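Local structure of uncharacterized protein (Helicobacter pylori, 4O5J) at residues L64-L67 with K68-N72; P127-K130 with T131-E134; E346-T349 with I350-N353; A388-L391 with S392-S396. The protein probably mediates attachment of the bacterium to sialylated host glycans, acting as the outer-membrane adhesin SabA through its extracellular domain. All coordinates share one frame; numbering follows the deposited sequence.

Contact 1: L64-L67 with K68-N72; sequences LNYL and KSFTN
Y66 and F70 sit one helical turn apart and send their rings out from the same side of helix 57-76. In both residues CG lies anti to the backbone N (chi1 164° and 172°), which makes the long axes of the rings point nearly the same way while their planes are inclined by about 39°. They do not stack: Y66 OH comes 4.2 Å from F70 CD1, and F70 CB lies obliquely against the tyrosine ring at 4.5 Å from Y66 CZ. Large flat residues suit this face because F70 is buried, edge-to-face with Y357, and Y66 partly so, against Y357, R360 and A364 of helix 343-396.

L64 and K68 form the other side-chain pair, crossing at an oblique angle. The methylene K68 CD rests 3.8 Å from the branch carbon L64 CG, and K68 CG lies 4.0 Å from L64 CD1. Beyond CD the lysine bends twice, carrying NZ away from the leucine to a weak hydrogen bond with S267 OG, so the greasy stem and the charged end serve different neighbours.

Four i to i+4 amide bonds join the two halves, the straightest being K68 N to L64 O at 2.9 Å. The carbonyl of L67 does more than its share: T71 N reaches L67 O at 3.0 Å, and Q294 NE2 of helix 281-309 also donates to it. A buried carbonyl with two donors ties the helix to helix 281-309 by a polar link among the side chains of F290, I298 and L67.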
ATOM      1  N   LEU A  64     -15.853  -5.068 -18.527  1.00 54.74           N
ATOM      2  CA  LEU A  64     -16.406  -5.687 -17.308  1.00 57.00           C
ATOM      3  C   LEU A  64     -15.626  -6.949 -17.001  1.00 61.53           C
ATOM      4  O   LEU A  64     -15.240  -7.188 -15.857  1.00 59.96           O
ATOM      5  CB  LEU A  64     -17.885  -6.025 -17.496  1.00 56.44           C
ATOM      6  CG  LEU A  64     -18.547  -6.684 -16.285  1.00 59.04           C
ATOM      7  CD1 LEU A  64     -18.454  -5.801 -15.041  1.00 53.26           C
ATOM      8  CD2 LEU A  64     -19.997  -7.023 -16.573  1.00 49.87           C
ATOM      9  N   ASN A  65     -15.351  -7.741 -18.034  1.00 61.48           N
ATOM     10  CA  ASN A  65     -14.589  -8.946 -17.819  1.00 65.92           C
ATOM     11  C   ASN A  65     -13.183  -8.697 -17.240  1.00 69.13           C
ATOM     12  O   ASN A  65     -12.700  -9.481 -16.423  1.00 65.94           O
ATOM     13  CB  ASN A  65     -14.508  -9.786 -19.076  1.00 73.03           C
ATOM     14  CG  ASN A  65     -13.679 -11.053 -18.862  1.00100.57           C
ATOM     15  OD1 ASN A  65     -12.492 -11.101 -19.170  1.00 99.85           O
ATOM     16  ND2 ASN A  65     -14.291 -12.067 -18.283  1.00113.84           N
ATOM     17  N   TYR A  66     -12.520  -7.621 -17.665  1.00 63.27           N
ATOM     18  CA  TYR A  66     -11.246  -7.275 -17.068  1.00 52.29           C
ATOM     19  C   TYR A  66     -11.417  -6.903 -15.566  1.00 60.36           C
ATOM     20  O   TYR A  66     -10.687  -7.397 -14.694  1.00 61.15           O
ATOM     21  CB  TYR A  66     -10.591  -6.108 -17.836  1.00 51.82           C
ATOM     22  CG  TYR A  66      -9.495  -5.530 -16.983  1.00 63.04           C
ATOM     23  CD1 TYR A  66      -8.231  -6.164 -16.900  1.00 59.34           C
ATOM     24  CD2 TYR A  66      -9.731  -4.407 -16.166  1.00 60.68           C
ATOM     25  CE1 TYR A  66      -7.239  -5.668 -16.082  1.00 71.57           C
ATOM     26  CE2 TYR A  66      -8.731  -3.896 -15.350  1.00 65.66           C
ATOM     27  CZ  TYR A  66      -7.504  -4.529 -15.297  1.00 68.88           C
ATOM     28  OH  TYR A  66      -6.525  -4.017 -14.467  1.00 72.99           O
ATOM     29  N   LEU A  67     -12.361  -6.008 -15.274  1.00 54.82           N
ATOM     30  CA  LEU A  67     -12.636  -5.576 -13.925  1.00 51.65           C
ATOM     31  C   LEU A  67     -12.854  -6.787 -13.014  1.00 59.26           C
ATOM     32  O   LEU A  67     -12.172  -6.941 -11.964  1.00 60.29           O
ATOM     33  CB  LEU A  67     -13.879  -4.718 -13.942  1.00 60.37           C
ATOM     34  CG  LEU A  67     -13.781  -3.188 -13.853  1.00 52.04           C
ATOM     35  CD1 LEU A  67     -12.415  -2.668 -14.061  1.00 47.69           C
ATOM     36  CD2 LEU A  67     -14.760  -2.495 -14.768  1.00 43.78           C
ATOM     37  N   LYS A  68     -13.765  -7.663 -13.428  1.00 55.07           N
ATOM     38  CA  LYS A  68     -14.130  -8.855 -12.633  1.00 53.83           C
ATOM     39  C   LYS A  68     -12.966  -9.787 -12.507  1.00 57.76           C
ATOM     40  O   LYS A  68     -12.719 -10.394 -11.448  1.00 62.07           O
ATOM     41  CB  LYS A  68     -15.295  -9.633 -13.258  1.00 44.91           C
ATOM     42  CG  LYS A  68     -16.559  -8.858 -13.248  1.00 56.32           C
ATOM     43  CD  LYS A  68     -17.664  -9.598 -14.001  1.00 61.80           C
ATOM     44  CE  LYS A  68     -18.828  -9.984 -13.072  1.00 66.14           C
ATOM     45  NZ  LYS A  68     -18.445 -11.116 -12.271  1.00 60.54           N
ATOM     46  N   SER A  69     -12.205  -9.912 -13.577  1.00 53.80           N
ATOM     47  CA  SER A  69     -11.097 -10.825 -13.516  1.00 54.18           C
ATOM     48  C   SER A  69     -10.025 -10.311 -12.505  1.00 56.06           C
ATOM     49  O   SER A  69      -9.393 -11.084 -11.747  1.00 61.49           O
ATOM     50  CB  SER A  69     -10.594 -11.002 -14.921  1.00 57.45           C
ATOM     51  OG  SER A  69      -9.452 -11.776 -14.859  1.00 78.58           O
ATOM     52  N   PHE A  70      -9.853  -8.996 -12.437  1.00 56.37           N
ATOM     53  CA  PHE A  70      -8.877  -8.454 -11.489  1.00 47.24           C
ATOM     54  C   PHE A  70      -9.400  -8.714 -10.074  1.00 52.76           C
ATOM     55  O   PHE A  70      -8.652  -9.153  -9.193  1.00 51.43           O
ATOM     56  CB  PHE A  70      -8.696  -6.966 -11.708  1.00 47.48           C
ATOM     57  CG  PHE A  70      -7.861  -6.300 -10.649  1.00 50.82           C
ATOM     58  CD1 PHE A  70      -6.494  -6.143 -10.841  1.00 52.97           C
ATOM     59  CD2 PHE A  70      -8.433  -5.859  -9.458  1.00 54.33           C
ATOM     60  CE1 PHE A  70      -5.696  -5.533  -9.847  1.00 53.39           C
ATOM     61  CE2 PHE A  70      -7.670  -5.268  -8.472  1.00 51.17           C
ATOM     62  CZ  PHE A  70      -6.292  -5.098  -8.659  1.00 51.71           C
ATOM     63  N   THR A  71     -10.686  -8.453  -9.849  1.00 45.00           N
ATOM     64  CA  THR A  71     -11.219  -8.605  -8.493  1.00 46.38           C
ATOM     65  C   THR A  71     -11.141 -10.048  -8.036  1.00 54.94           C
ATOM     66  O   THR A  71     -10.883 -10.319  -6.877  1.00 54.28           O
ATOM     67  CB  THR A  71     -12.644  -8.116  -8.393  1.00 49.94           C
ATOM     68  OG1 THR A  71     -12.664  -6.748  -8.770  1.00 54.92           O
ATOM     69  CG2 THR A  71     -13.184  -8.258  -6.938  1.00 46.69           C
ATOM     70  N   ASN A  72     -11.362 -10.970  -8.957  1.00 60.48           N
ATOM     71  CA  ASN A  72     -11.304 -12.371  -8.633  1.00 63.11           C
ATOM     72  C   ASN A  72      -9.927 -12.760  -8.120  1.00 60.94           C
ATOM     73  O   ASN A  72      -9.822 -13.391  -7.065  1.00 61.80           O
ATOM     74  CB  ASN A  72     -11.673 -13.196  -9.853  1.00 67.52           C
ATOM     75  CG  ASN A  72     -11.891 -14.650  -9.504  1.00 93.26           C
ATOM     76  OD1 ASN A  72     -12.833 -14.976  -8.779  1.00114.19           O
ATOM     77  ND2 ASN A  72     -11.005 -15.530  -9.971  1.00 81.59           N
TER

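Contact 2: P127-K130 with T131-E134; sequences PPFK and TIIE
T131 N and I132 N are held by short-range backbone bonds: T131 N donates to P128 O at 3.1 Å and I132 N to F129 O at 2.8 Å, both three residues back and both with the donor well above the carbonyl plane. The next bond, E134 N to K130 O at 3.0 Å, spans four residues, the alpha-helical spacing. The chain thus tightens through i+3 turns before it settles into the alpha-helical pattern, the start of the short helix 130-135. Prolines are at ease just ahead of such a start, since P127 and P128 have no amide hydrogen to offer and both keep an extended backbone.

Apolar contacts follow the same turns. P127 CG meets the methyl T131 CG2 at 3.9 Å, the two side chains crossing nearly at right angles, while T131 OG1 makes a weak hydrogen bond to N218 OD1. The F129 ring reaches forward and crosses I132 obliquely, with CE1 4.0 Å from I132 CG1, and pairs edge-to-face with F109. I132 also leans on M215 and on C142, half of the disulfide with C136.

Charge plays a looser part. The extended chain of K130 passes E134 obliquely, its CD 3.8 Å from E134 OE2, yet K130 NZ remains 4.8 Å from that oxygen; the opposite charges may attract weakly, but their atoms are not in contact.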
ATOM      1  N   PRO A 127      20.702  -5.008  25.712  1.00 24.82           N
ATOM      2  CA  PRO A 127      22.129  -4.616  25.689  1.00 26.06           C
ATOM      3  C   PRO A 127      22.571  -4.250  27.071  1.00 31.28           C
ATOM      4  O   PRO A 127      21.742  -3.996  27.928  1.00 32.21           O
ATOM      5  CB  PRO A 127      22.135  -3.323  24.828  1.00 26.60           C
ATOM      6  CG  PRO A 127      20.787  -2.701  24.993  1.00 21.55           C
ATOM      7  CD  PRO A 127      19.786  -3.941  25.190  1.00 20.31           C
ATOM      8  N   PRO A 128      23.894  -4.197  27.313  1.00 27.66           N
ATOM      9  CA  PRO A 128      24.314  -3.741  28.627  1.00 33.41           C
ATOM     10  C   PRO A 128      23.950  -2.256  28.896  1.00 38.43           C
ATOM     11  O   PRO A 128      23.798  -1.468  27.964  1.00 35.49           O
ATOM     12  CB  PRO A 128      25.831  -3.920  28.602  1.00 27.59           C
ATOM     13  CG  PRO A 128      26.178  -3.929  27.150  1.00 30.85           C
ATOM     14  CD  PRO A 128      25.022  -4.528  26.423  1.00 29.32           C
ATOM     15  N   PHE A 129      23.850  -1.898  30.180  1.00 36.48           N
ATOM     16  CA  PHE A 129      23.445  -0.571  30.573  1.00 35.79           C
ATOM     17  C   PHE A 129      24.444   0.504  30.104  1.00 40.27           C
ATOM     18  O   PHE A 129      24.026   1.628  29.784  1.00 38.72           O
ATOM     19  CB  PHE A 129      23.357  -0.500  32.064  1.00 37.27           C
ATOM     20  CG  PHE A 129      22.908   0.818  32.563  1.00 42.62           C
ATOM     21  CD1 PHE A 129      21.649   1.329  32.213  1.00 42.99           C
ATOM     22  CD2 PHE A 129      23.710   1.555  33.415  1.00 56.83           C
ATOM     23  CE1 PHE A 129      21.212   2.574  32.687  1.00 52.84           C
ATOM     24  CE2 PHE A 129      23.255   2.781  33.911  1.00 68.58           C
ATOM     25  CZ  PHE A 129      22.004   3.283  33.539  1.00 56.88           C
ATOM     26  N   LYS A 130      25.750   0.187  30.054  1.00 33.96           N
ATOM     27  CA  LYS A 130      26.782   1.160  29.634  1.00 34.00           C
ATOM     28  C   LYS A 130      26.475   1.726  28.250  1.00 38.51           C
ATOM     29  O   LYS A 130      26.957   2.784  27.862  1.00 39.93           O
ATOM     30  CB  LYS A 130      28.132   0.497  29.603  1.00 37.20           C
ATOM     31  CG  LYS A 130      28.332  -0.477  28.493  1.00 46.32           C
ATOM     32  CD  LYS A 130      29.703  -1.170  28.642  1.00 46.94           C
ATOM     33  CE  LYS A 130      29.824  -2.243  27.544  1.00 52.89           C
ATOM     34  NZ  LYS A 130      31.099  -3.008  27.594  1.00 53.69           N
ATOM     35  N   THR A 131      25.648   1.007  27.512  1.00 37.06           N
ATOM     36  CA  THR A 131      25.179   1.418  26.198  1.00 33.49           C
ATOM     37  C   THR A 131      24.419   2.764  26.274  1.00 35.73           C
ATOM     38  O   THR A 131      24.495   3.582  25.355  1.00 33.52           O
ATOM     39  CB  THR A 131      24.344   0.259  25.658  1.00 37.67           C
ATOM     40  OG1 THR A 131      24.954  -0.266  24.525  1.00 42.64           O
ATOM     41  CG2 THR A 131      22.922   0.554  25.426  1.00 30.08           C
ATOM     42  N   ILE A 132      23.692   3.001  27.362  1.00 34.99           N
ATOM     43  CA  ILE A 132      22.982   4.238  27.571  1.00 35.61           C
ATOM     44  C   ILE A 132      23.987   5.413  27.721  1.00 37.10           C
ATOM     45  O   ILE A 132      23.811   6.486  27.138  1.00 34.47           O
ATOM     46  CB  ILE A 132      22.126   4.203  28.872  1.00 36.14           C
ATOM     47  CG1 ILE A 132      20.958   3.234  28.736  1.00 37.34           C
ATOM     48  CG2 ILE A 132      21.558   5.611  29.228  1.00 28.81           C
ATOM     49  CD1 ILE A 132      20.034   3.530  27.590  1.00 44.49           C
ATOM     50  N   ILE A 133      25.007   5.225  28.534  1.00 34.97           N
ATOM     51  CA  ILE A 133      26.044   6.213  28.705  1.00 34.82           C
ATOM     52  C   ILE A 133      26.743   6.502  27.334  1.00 38.21           C
ATOM     53  O   ILE A 133      26.909   7.664  26.954  1.00 34.99           O
ATOM     54  CB  ILE A 133      27.063   5.745  29.744  1.00 34.24           C
ATOM     55  CG1 ILE A 133      26.431   5.945  31.138  1.00 39.75           C
ATOM     56  CG2 ILE A 133      28.383   6.539  29.658  1.00 33.76           C
ATOM     57  CD1 ILE A 133      27.209   5.297  32.239  1.00 43.02           C
ATOM     58  N   GLU A 134      27.117   5.453  26.596  1.00 35.72           N
ATOM     59  CA  GLU A 134      27.867   5.585  25.368  1.00 29.47           C
ATOM     60  C   GLU A 134      27.047   6.226  24.276  1.00 36.03           C
ATOM     61  O   GLU A 134      27.539   7.132  23.589  1.00 36.91           O
ATOM     62  CB  GLU A 134      28.343   4.227  24.909  1.00 31.56           C
ATOM     63  CG  GLU A 134      29.300   3.577  25.878  1.00 36.97           C
ATOM     64  CD  GLU A 134      29.474   2.076  25.614  1.00 48.96           C
ATOM     65  OE1 GLU A 134      28.559   1.468  24.965  1.00 38.89           O
ATOM     66  OE2 GLU A 134      30.509   1.484  26.041  1.00 39.01           O
TER

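Contact 3: E346-T349 with I350-N353; sequences EVQT and IKNN
The amide of N353 turns one face to the oxygen of T349, which stands almost squarely over it: T349 O is 3.0 Å from N353 CG. The methyl T349 CG2 approaches the same face, 3.7 Å from N353 ND2. N352 repeats the pattern one residue earlier, Q348 O sitting over its amide face at 3.4 Å from N352 CG. N352 and N353 have similar first torsions (chi1 -62° and -72°), which fold each amide back over the carbonyl four residues earlier. These flat contacts are not hydrogen bonds; the backbone NH of each asparagine takes the carbonyl instead, N352 N to Q348 O and N353 N to T349 O, both at 2.8 Å.

The third amide, of Q348, is used through its oxygen. Q348 bends at chi2 (-51°) and runs beside the extended K351, bringing OE1 to 3.8 Å from K351 CD. K351 also touches F305 and Q348 is only partly exposed; long, flexible polar chains of this kind suit a helix flank at the border with solvent. T349 directs its hydroxyl back to Q345 O, leaving the methyl to meet N353.

On the buried side, I350 N donates to E346 O at 3.1 Å, and N85 ND2 gives that oxygen a second bond. V347 and I350, branched and apolar, pack on F305 of helix 281-309, while T349, I350 and N353 touch helix 82-101 or its first residue. The stripe of apolar residues beside polar ones is that of an amphipathic helix in a helical bundle, here the long helix 343-396 lodged between neighbouring helices of the adhesin.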
ATOM      1  N   GLU A 346       9.163  -8.038  -3.170  1.00 48.35           N
ATOM      2  CA  GLU A 346       7.736  -7.780  -2.931  1.00 45.69           C
ATOM      3  C   GLU A 346       7.378  -6.321  -3.231  1.00 45.14           C
ATOM      4  O   GLU A 346       6.312  -6.025  -3.803  1.00 54.31           O
ATOM      5  CB  GLU A 346       7.410  -8.097  -1.492  1.00 43.00           C
ATOM      6  CG  GLU A 346       7.504  -9.570  -1.217  1.00 47.01           C
ATOM      7  CD  GLU A 346       7.453  -9.888   0.282  1.00 48.77           C
ATOM      8  OE1 GLU A 346       7.505  -8.964   1.120  1.00 54.02           O
ATOM      9  OE2 GLU A 346       7.384 -11.072   0.641  1.00 60.94           O
ATOM     10  N   VAL A 347       8.251  -5.404  -2.836  1.00 39.69           N
ATOM     11  CA  VAL A 347       8.054  -3.991  -3.101  1.00 42.51           C
ATOM     12  C   VAL A 347       8.043  -3.730  -4.617  1.00 47.19           C
ATOM     13  O   VAL A 347       7.175  -3.005  -5.138  1.00 49.51           O
ATOM     14  CB  VAL A 347       9.139  -3.129  -2.416  1.00 42.76           C
ATOM     15  CG1 VAL A 347       9.069  -1.671  -2.906  1.00 40.99           C
ATOM     16  CG2 VAL A 347       8.978  -3.235  -0.907  1.00 41.42           C
ATOM     17  N   GLN A 348       8.982  -4.347  -5.332  1.00 49.53           N
ATOM     18  CA  GLN A 348       9.044  -4.153  -6.792  1.00 53.88           C
ATOM     19  C   GLN A 348       7.786  -4.712  -7.432  1.00 51.65           C
ATOM     20  O   GLN A 348       7.265  -4.171  -8.394  1.00 54.01           O
ATOM     21  CB  GLN A 348      10.256  -4.832  -7.378  1.00 59.85           C
ATOM     22  CG  GLN A 348      11.574  -4.160  -6.946  1.00 77.87           C
ATOM     23  CD  GLN A 348      11.597  -2.636  -7.178  1.00 91.08           C
ATOM     24  OE1 GLN A 348      11.370  -2.162  -8.305  1.00 93.11           O
ATOM     25  NE2 GLN A 348      11.890  -1.870  -6.113  1.00 80.04           N
ATOM     26  N   THR A 349       7.283  -5.809  -6.882  1.00 47.56           N
ATOM     27  CA  THR A 349       6.024  -6.371  -7.397  1.00 45.19           C
ATOM     28  C   THR A 349       4.857  -5.378  -7.270  1.00 51.56           C
ATOM     29  O   THR A 349       3.995  -5.324  -8.166  1.00 56.17           O
ATOM     30  CB  THR A 349       5.699  -7.691  -6.712  1.00 48.22           C
ATOM     31  OG1 THR A 349       6.745  -8.630  -7.015  1.00 55.45           O
ATOM     32  CG2 THR A 349       4.348  -8.253  -7.119  1.00 41.55           C
ATOM     33  N   ILE A 350       4.794  -4.624  -6.170  1.00 48.10           N
ATOM     34  CA  ILE A 350       3.779  -3.590  -6.035  1.00 41.37           C
ATOM     35  C   ILE A 350       3.941  -2.595  -7.186  1.00 41.95           C
ATOM     36  O   ILE A 350       2.972  -2.218  -7.825  1.00 49.25           O
ATOM     37  CB  ILE A 350       3.924  -2.791  -4.752  1.00 39.69           C
ATOM     38  CG1 ILE A 350       3.917  -3.710  -3.547  1.00 39.22           C
ATOM     39  CG2 ILE A 350       2.760  -1.832  -4.652  1.00 36.39           C
ATOM     40  CD1 ILE A 350       4.040  -2.931  -2.242  1.00 43.13           C
ATOM     41  N   LYS A 351       5.166  -2.163  -7.418  1.00 40.58           N
ATOM     42  CA  LYS A 351       5.433  -1.197  -8.515  1.00 45.33           C
ATOM     43  C   LYS A 351       5.005  -1.767  -9.878  1.00 50.64           C
ATOM     44  O   LYS A 351       4.342  -1.083 -10.666  1.00 55.48           O
ATOM     45  CB  LYS A 351       6.920  -0.849  -8.552  1.00 48.57           C
ATOM     46  CG  LYS A 351       7.331   0.060  -9.722  1.00 47.59           C
ATOM     47  CD  LYS A 351       8.845   0.251  -9.770  1.00 53.21           C
ATOM     48  CE  LYS A 351       9.219   1.023 -11.031  1.00 66.26           C
ATOM     49  NZ  LYS A 351      10.678   1.061 -11.053  1.00 79.28           N
ATOM     50  N   ASN A 352       5.364  -3.020 -10.158  1.00 51.44           N
ATOM     51  CA  ASN A 352       4.922  -3.650 -11.414  1.00 54.28           C
ATOM     52  C   ASN A 352       3.431  -3.819 -11.516  1.00 54.77           C
ATOM     53  O   ASN A 352       2.871  -3.587 -12.592  1.00 61.92           O
ATOM     54  CB  ASN A 352       5.570  -4.996 -11.588  1.00 57.41           C
ATOM     55  CG  ASN A 352       7.056  -4.871 -11.675  1.00 75.39           C
ATOM     56  OD1 ASN A 352       7.568  -3.773 -11.866  1.00 78.45           O
ATOM     57  ND2 ASN A 352       7.772  -5.980 -11.523  1.00 83.10           N
ATOM     58  N   ASN A 353       2.775  -4.238 -10.417  1.00 52.59           N
ATOM     59  CA  ASN A 353       1.323  -4.400 -10.433  1.00 48.82           C
ATOM     60  C   ASN A 353       0.649  -3.072 -10.751  1.00 49.23           C
ATOM     61  O   ASN A 353      -0.264  -3.004 -11.568  1.00 56.77           O
ATOM     62  CB  ASN A 353       0.829  -4.844  -9.067  1.00 46.74           C
ATOM     63  CG  ASN A 353       1.193  -6.262  -8.757  1.00 45.76           C
ATOM     64  OD1 ASN A 353       1.578  -7.032  -9.647  1.00 52.54           O
ATOM     65  ND2 ASN A 353       1.088  -6.632  -7.504  1.00 41.20           N
TER

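Contact 4: A388-L391 with S392-S396; sequences AKTL and SEEIS
E394 is swung back toward T390 and L391 by its first torsion (chi1 -65°), with CG anti to the carbonyl carbon and the chain extended beyond it. T390 at chi1 -68° sets its methyl on the side facing the glutamate and its hydroxyl near its own amide, where OG1 binds N386 O. T390 CG2 and E394 OE1 are thereby brought to 3.1 Å, a tight and possibly strained contact rather than a bond. The second carboxylate oxygen looks the other way: E394 OE2 lies 3.9 Å from L391 CD1, so the acid spans a surface threonine and a buried leucine.

L391, with CG anti to its amide nitrogen (chi1 -168°), also lines up with I395 on the next turn. L391 CD1 is 4.4 Å from I395 CG1, and that CG1 lies closer still, 3.1 Å, to L391 O. Helix 29-54 covers both residues, Q36 and Y40 touching L391 and Y34 touching I395, which is consistent with two branched aliphatics here beside the small A388, itself against L41.

Backbone bonds tie the turns, as in S392 N to A388 O at 2.8 Å and I395 N to L391 O at 2.9 Å. On the exposed side E393 makes a salt bridge with K397. E394 OE2 has merely a long, weak ion pair with K33, so apolar packing probably contributes more than charge to joining the two helices.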
ATOM      1  N   ALA A 388     -21.204  24.632 -32.377  1.00 52.08           N
ATOM      2  CA  ALA A 388     -20.258  24.623 -33.482  1.00 55.57           C
ATOM      3  C   ALA A 388     -20.903  25.089 -34.798  1.00 61.94           C
ATOM      4  O   ALA A 388     -20.368  25.945 -35.471  1.00 64.04           O
ATOM      5  CB  ALA A 388     -19.663  23.239 -33.647  1.00 46.87           C
ATOM      6  N   LYS A 389     -22.057  24.530 -35.166  1.00 56.25           N
ATOM      7  CA  LYS A 389     -22.753  24.897 -36.405  1.00 55.53           C
ATOM      8  C   LYS A 389     -23.000  26.406 -36.438  1.00 63.11           C
ATOM      9  O   LYS A 389     -22.767  27.067 -37.466  1.00 63.55           O
ATOM     10  CB  LYS A 389     -24.078  24.149 -36.494  1.00 57.29           C
ATOM     11  CG  LYS A 389     -24.850  24.407 -37.732  1.00 58.00           C
ATOM     12  CD  LYS A 389     -26.150  23.610 -37.817  1.00 74.63           C
ATOM     13  CE  LYS A 389     -26.904  24.195 -38.990  1.00 85.24           C
ATOM     14  NZ  LYS A 389     -28.213  23.569 -39.225  1.00 93.96           N
ATOM     15  N   THR A 390     -23.428  26.949 -35.300  1.00 60.05           N
ATOM     16  CA  THR A 390     -23.701  28.369 -35.161  1.00 53.72           C
ATOM     17  C   THR A 390     -22.435  29.229 -35.340  1.00 62.79           C
ATOM     18  O   THR A 390     -22.425  30.204 -36.099  1.00 62.30           O
ATOM     19  CB  THR A 390     -24.297  28.646 -33.783  1.00 59.92           C
ATOM     20  OG1 THR A 390     -25.594  28.053 -33.769  1.00 66.32           O
ATOM     21  CG2 THR A 390     -24.418  30.135 -33.506  1.00 63.33           C
ATOM     22  N   LEU A 391     -21.388  28.855 -34.613  1.00 64.97           N
ATOM     23  CA  LEU A 391     -20.139  29.581 -34.582  1.00 60.40           C
ATOM     24  C   LEU A 391     -19.501  29.577 -35.983  1.00 67.74           C
ATOM     25  O   LEU A 391     -19.009  30.622 -36.486  1.00 61.34           O
ATOM     26  CB  LEU A 391     -19.216  28.931 -33.558  1.00 51.78           C
ATOM     27  CG  LEU A 391     -17.986  29.746 -33.223  1.00 56.39           C
ATOM     28  CD1 LEU A 391     -18.303  31.224 -33.108  1.00 67.96           C
ATOM     29  CD2 LEU A 391     -17.398  29.242 -31.934  1.00 57.44           C
ATOM     30  N   SER A 392     -19.546  28.400 -36.621  1.00 54.19           N
ATOM     31  CA  SER A 392     -18.987  28.237 -37.949  1.00 57.66           C
ATOM     32  C   SER A 392     -19.695  29.204 -38.918  1.00 55.14           C
ATOM     33  O   SER A 392     -19.058  29.813 -39.805  1.00 45.29           O
ATOM     34  CB  SER A 392     -19.130  26.798 -38.414  1.00 54.82           C
ATOM     35  OG  SER A 392     -18.532  26.617 -39.696  1.00 50.81           O
ATOM     36  N   GLU A 393     -21.008  29.332 -38.746  1.00 54.04           N
ATOM     37  CA  GLU A 393     -21.787  30.204 -39.600  1.00 48.47           C
ATOM     38  C   GLU A 393     -21.469  31.688 -39.365  1.00 62.88           C
ATOM     39  O   GLU A 393     -21.371  32.469 -40.356  1.00 60.05           O
ATOM     40  CB  GLU A 393     -23.252  29.930 -39.434  1.00 49.56           C
ATOM     41  CG  GLU A 393     -24.106  30.947 -40.134  1.00 67.52           C
ATOM     42  CD  GLU A 393     -25.550  30.497 -40.185  1.00 85.35           C
ATOM     43  OE1 GLU A 393     -25.783  29.273 -40.288  1.00108.57           O
ATOM     44  OE2 GLU A 393     -26.443  31.352 -40.135  1.00102.18           O
ATOM     45  N   GLU A 394     -21.314  32.069 -38.079  1.00 61.51           N
ATOM     46  CA  GLU A 394     -20.920  33.440 -37.726  1.00 58.91           C
ATOM     47  C   GLU A 394     -19.577  33.803 -38.354  1.00 66.21           C
ATOM     48  O   GLU A 394     -19.432  34.873 -38.952  1.00 68.00           O
ATOM     49  CB  GLU A 394     -20.744  33.599 -36.239  1.00 63.61           C
ATOM     50  CG  GLU A 394     -22.017  33.405 -35.514  1.00 79.76           C
ATOM     51  CD  GLU A 394     -21.772  33.366 -34.026  1.00109.78           C
ATOM     52  OE1 GLU A 394     -22.505  32.612 -33.319  1.00112.99           O
ATOM     53  OE2 GLU A 394     -20.845  34.097 -33.566  1.00106.30           O
ATOM     54  N   ILE A 395     -18.603  32.898 -38.213  1.00 59.18           N
ATOM     55  CA  ILE A 395     -17.266  33.084 -38.773  1.00 62.89           C
ATOM     56  C   ILE A 395     -17.318  33.242 -40.298  1.00 67.74           C
ATOM     57  O   ILE A 395     -16.631  34.068 -40.864  1.00 73.26           O
ATOM     58  CB  ILE A 395     -16.400  31.881 -38.436  1.00 50.10           C
ATOM     59  CG1 ILE A 395     -16.194  31.834 -36.933  1.00 51.11           C
ATOM     60  CG2 ILE A 395     -15.039  31.988 -39.167  1.00 56.34           C
ATOM     61  CD1 ILE A 395     -15.221  30.742 -36.563  1.00 58.72           C
ATOM     62  N   SER A 396     -18.172  32.454 -40.933  1.00 61.94           N
ATOM     63  CA  SER A 396     -18.305  32.413 -42.372  1.00 55.44           C
ATOM     64  C   SER A 396     -18.718  33.756 -42.898  1.00 61.84           C
ATOM     65  O   SER A 396     -18.296  34.126 -44.013  1.00 58.43           O
ATOM     66  CB  SER A 396     -19.334  31.388 -42.786  1.00 56.47           C
ATOM     67  OG  SER A 396     -19.258  31.163 -44.153  1.00 56.27           O
TER

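Contacts 1, 3 and 4 are turns of long helices, whereas contact 2 is the start of a short helix, lying opposite contacts 1 and 4 with respect to the chain's centre. Contact 3 has its centre nearest that of the chain (about 10 Å), contact 1 comes next (about 20 Å), and contacts 2 and 4 are peripheral (about 37 and 52 Å). Contacts 3 and 4 share helix 343-396, which pairs with helix 29-54 at contact 4. Contacts 1 and 3 both face helix 281-309, and contact 1 also packs on helix 343-396, the carrier of contact 3. Aromatic rings mark contacts 1 and 2, flat amides contact 3, and a carboxylate beside aliphatic groups contact 4.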